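Local coordinates for flagellar biosynthesis protein FlaG (Helicobacter pylori, PDB 6JSX) that probably takes part in building the bacterial flagellum, as a member of the FlaG family of flagellar proteins, at residues K4-N15 against F27-L36. Numbering follows the deposited sequence.
Sequences KPKLELLSERLN and FSYNDTIKGL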
# COMPACT_ATOMS: atom_id res chain seq x y z
N LYS A 4 8.60 -14.72 6.77
CA LYS A 4 7.66 -14.46 7.86
C LYS A 4 8.06 -13.30 8.78
O LYS A 4 7.32 -12.32 8.85
CB LYS A 4 7.37 -15.75 8.64
CG LYS A 4 6.45 -15.60 9.84
CD LYS A 4 6.33 -16.93 10.59
CE LYS A 4 5.41 -16.84 11.81
NZ LYS A 4 5.56 -18.04 12.70
N PRO A 5 9.24 -13.39 9.46
CA PRO A 5 9.62 -12.31 10.38
C PRO A 5 9.55 -10.91 9.77
O PRO A 5 9.05 -9.99 10.40
CB PRO A 5 11.08 -12.64 10.72
CG PRO A 5 11.19 -14.08 10.54
CD PRO A 5 10.28 -14.43 9.41
N LYS A 6 10.04 -10.78 8.54
CA LYS A 6 10.15 -9.46 7.92
C LYS A 6 8.83 -8.88 7.45
O LYS A 6 8.60 -7.67 7.56
CB LYS A 6 11.16 -9.48 6.79
CG LYS A 6 12.55 -9.74 7.29
CD LYS A 6 13.60 -9.51 6.22
CE LYS A 6 14.98 -9.92 6.75
NZ LYS A 6 15.04 -9.76 8.24
N LEU A 7 7.95 -9.73 6.91
CA LEU A 7 6.64 -9.26 6.47
C LEU A 7 5.75 -9.01 7.69
O LEU A 7 4.85 -8.17 7.64
CB LEU A 7 5.99 -10.22 5.47
CG LEU A 7 6.62 -10.21 4.07
CD1 LEU A 7 5.94 -11.18 3.11
CD2 LEU A 7 6.67 -8.79 3.48
N GLU A 8 6.03 -9.73 8.78
CA GLU A 8 5.34 -9.50 10.05
C GLU A 8 5.68 -8.13 10.58
O GLU A 8 4.80 -7.37 11.00
CB GLU A 8 5.72 -10.57 11.08
CG GLU A 8 5.08 -11.92 10.82
CD GLU A 8 4.97 -12.77 12.06
OE1 GLU A 8 5.53 -12.39 13.11
OE2 GLU A 8 4.31 -13.84 11.99
N LEU A 9 6.97 -7.82 10.55
CA LEU A 9 7.49 -6.54 11.04
C LEU A 9 7.01 -5.40 10.14
O LEU A 9 6.48 -4.41 10.63
CB LEU A 9 9.02 -6.60 11.09
CG LEU A 9 9.85 -5.46 11.67
CD1 LEU A 9 9.52 -5.20 13.13
CD2 LEU A 9 11.32 -5.78 11.50
N LEU A 10 7.16 -5.58 8.83
CA LEU A 10 6.65 -4.65 7.82
C LEU A 10 5.17 -4.36 8.02
O LEU A 10 4.69 -3.27 7.70
CB LEU A 10 6.86 -5.26 6.43
CG LEU A 10 6.80 -4.44 5.13
CD1 LEU A 10 5.48 -4.62 4.38
CD2 LEU A 10 7.07 -2.97 5.41
N SER A 11 4.43 -5.34 8.53
CA SER A 11 3.01 -5.17 8.76
C SER A 11 2.75 -4.24 9.95
O SER A 11 1.96 -3.30 9.84
CB SER A 11 2.31 -6.52 8.95
OG SER A 11 2.28 -7.25 7.73
N GLU A 12 3.40 -4.52 11.08
CA GLU A 12 3.26 -3.67 12.27
C GLU A 12 3.58 -2.21 11.95
O GLU A 12 2.85 -1.30 12.38
CB GLU A 12 4.19 -4.15 13.39
CG GLU A 12 3.87 -5.50 13.95
CD GLU A 12 4.91 -5.94 14.96
OE1 GLU A 12 5.70 -5.08 15.42
OE2 GLU A 12 4.95 -7.15 15.27
N ARG A 13 4.65 -1.99 11.20
CA ARG A 13 5.07 -0.65 10.86
C ARG A 13 4.05 0.02 9.95
O ARG A 13 3.66 1.16 10.17
CB ARG A 13 6.46 -0.67 10.23
CG ARG A 13 7.53 -1.24 11.16
CD ARG A 13 7.64 -0.46 12.46
NE ARG A 13 8.27 -1.25 13.52
CZ ARG A 13 7.72 -1.50 14.70
NH1 ARG A 13 8.36 -2.24 15.59
NH2 ARG A 13 6.52 -1.01 15.00
N LEU A 14 3.62 -0.71 8.93
CA LEU A 14 2.58 -0.23 8.02
C LEU A 14 1.30 0.14 8.77
O LEU A 14 0.73 1.20 8.54
CB LEU A 14 2.30 -1.24 6.91
CG LEU A 14 3.17 -1.01 5.67
CD1 LEU A 14 2.97 -2.08 4.61
CD2 LEU A 14 2.87 0.36 5.09
N ASN A 15 0.86 -0.75 9.66
CA ASN A 15 -0.35 -0.52 10.42
C ASN A 15 -0.24 0.70 11.34
O ASN A 15 -1.19 1.47 11.47
CB ASN A 15 -0.77 -1.77 11.21
CG ASN A 15 -1.36 -2.88 10.32
OD1 ASN A 15 -2.04 -2.62 9.33
ND2 ASN A 15 -1.10 -4.12 10.70
N PHE A 27 -2.72 -4.49 7.44
CA PHE A 27 -1.72 -5.39 6.88
C PHE A 27 -1.44 -6.47 7.89
O PHE A 27 -1.56 -6.25 9.10
CB PHE A 27 -0.43 -4.62 6.55
CG PHE A 27 -0.61 -3.60 5.46
CD1 PHE A 27 -1.04 -2.30 5.77
CD2 PHE A 27 -0.37 -3.93 4.12
CE1 PHE A 27 -1.23 -1.35 4.77
CE2 PHE A 27 -0.56 -2.98 3.11
CZ PHE A 27 -0.98 -1.68 3.44
N SER A 28 -1.08 -7.65 7.39
CA SER A 28 -0.62 -8.73 8.26
C SER A 28 0.04 -9.81 7.42
O SER A 28 -0.23 -9.91 6.23
CB SER A 28 -1.78 -9.35 9.01
OG SER A 28 -2.73 -9.77 8.08
N TYR A 29 0.89 -10.60 8.06
CA TYR A 29 1.39 -11.80 7.41
C TYR A 29 0.48 -12.97 7.75
O TYR A 29 0.27 -13.28 8.92
CB TYR A 29 2.81 -12.12 7.86
CG TYR A 29 3.41 -13.33 7.15
CD1 TYR A 29 3.87 -13.23 5.84
CD2 TYR A 29 3.51 -14.56 7.79
CE1 TYR A 29 4.41 -14.31 5.18
CE2 TYR A 29 4.07 -15.65 7.14
CZ TYR A 29 4.52 -15.52 5.83
OH TYR A 29 5.08 -16.60 5.17
N ASN A 30 -0.06 -13.62 6.72
CA ASN A 30 -0.74 -14.89 6.94
C ASN A 30 0.25 -16.05 6.77
O ASN A 30 0.87 -16.21 5.71
CB ASN A 30 -1.93 -15.04 6.00
CG ASN A 30 -2.87 -16.15 6.41
OD1 ASN A 30 -2.43 -17.25 6.76
ND2 ASN A 30 -4.17 -15.86 6.39
N ASP A 31 0.40 -16.86 7.82
CA ASP A 31 1.31 -18.00 7.74
C ASP A 31 0.63 -19.21 7.09
O ASP A 31 1.29 -20.13 6.62
CB ASP A 31 1.87 -18.35 9.12
CG ASP A 31 3.09 -19.27 9.04
OD1 ASP A 31 4.20 -18.78 8.73
OD2 ASP A 31 2.93 -20.49 9.27
N THR A 32 -0.69 -19.19 7.04
CA THR A 32 -1.44 -20.27 6.42
C THR A 32 -1.38 -20.19 4.89
O THR A 32 -1.09 -21.18 4.22
CB THR A 32 -2.88 -20.29 6.93
OG1 THR A 32 -2.86 -20.52 8.34
CG2 THR A 32 -3.69 -21.37 6.23
N ILE A 33 -1.64 -19.01 4.34
CA ILE A 33 -1.54 -18.83 2.89
C ILE A 33 -0.18 -18.32 2.41
O ILE A 33 0.01 -18.11 1.21
CB ILE A 33 -2.66 -17.92 2.34
CG1 ILE A 33 -2.50 -16.48 2.85
CG2 ILE A 33 -4.01 -18.48 2.69
CD1 ILE A 33 -1.84 -15.50 1.84
N LYS A 34 0.76 -18.11 3.34
CA LYS A 34 2.13 -17.69 3.01
C LYS A 34 2.17 -16.44 2.13
O LYS A 34 2.66 -16.48 1.01
CB LYS A 34 2.90 -18.84 2.34
CG LYS A 34 3.02 -20.11 3.19
CD LYS A 34 3.83 -19.86 4.46
CE LYS A 34 4.00 -21.12 5.29
NZ LYS A 34 5.04 -22.03 4.73
N GLY A 35 1.64 -15.34 2.65
CA GLY A 35 1.60 -14.10 1.90
C GLY A 35 1.28 -12.87 2.73
O GLY A 35 0.94 -12.95 3.91
N LEU A 36 1.42 -11.71 2.11
CA LEU A 36 1.00 -10.49 2.77
C LEU A 36 -0.50 -10.29 2.50
O LEU A 36 -0.99 -10.47 1.37
CB LEU A 36 1.82 -9.30 2.24
CG LEU A 36 2.25 -8.06 3.05
CD1 LEU A 36 1.90 -6.82 2.25
CD2 LEU A 36 1.70 -7.94 4.47
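With N15 CG beside its backbone N and anti to the carbonyl carbon (chi1 -74°), and F27 CG placed likewise, the carboxamide of N15 faces the backbone of F27 while the F27 ring reaches L14. The amide then grips F27 twice. F27 N donates to N15 OD1 at 2.7 Å, meeting a lone pair in the carbonyl plane, and N15 ND2 returns a bond to F27 O, also 2.7 Å, with an N-H...O angle of 162°. Both polar ends of the amide are thereby used, which fixes its flip. L14 CD1 sits over the centre of the F27 ring, 3.8 Å from the centroid, a CH-pi contact; N15 OD1 lies at the edge of the same ring.

At the other end of the contact, the Y29 ring turns one face to K4 CA, 3.9 Å from its centroid and offset toward the rim. L7 CB approaches Y29 CD1 at 3.7 Å, and E8 CG packs on Y29 CB. Between these aromatic sites, S11 turns its hydroxyl back to L7 O, 2.7 Å from OG, so this buried polar group is satisfied within the helix while lying against the backbone of S28. Y29 OH hydrogen-bonds S54 at the start of helix 54-72, and L7 and L36 both touch A57 of that helix.

Helix 4-21 thus packs on the 26-30/35-41 hairpin, residues 27-30 running nearly antiparallel to residues 4-15 with their axes 162° apart. L10 and L14 also pack on V67 and M64 of the second subunit, so the helix joins sheet to partner. The chemistry implies a mixed interface, ring packing flanked by polar groups, with a register consistent with the two N15 hydrogen bonds; the K4-D31 charges, beyond salt-bridge range, add at most a weak attraction.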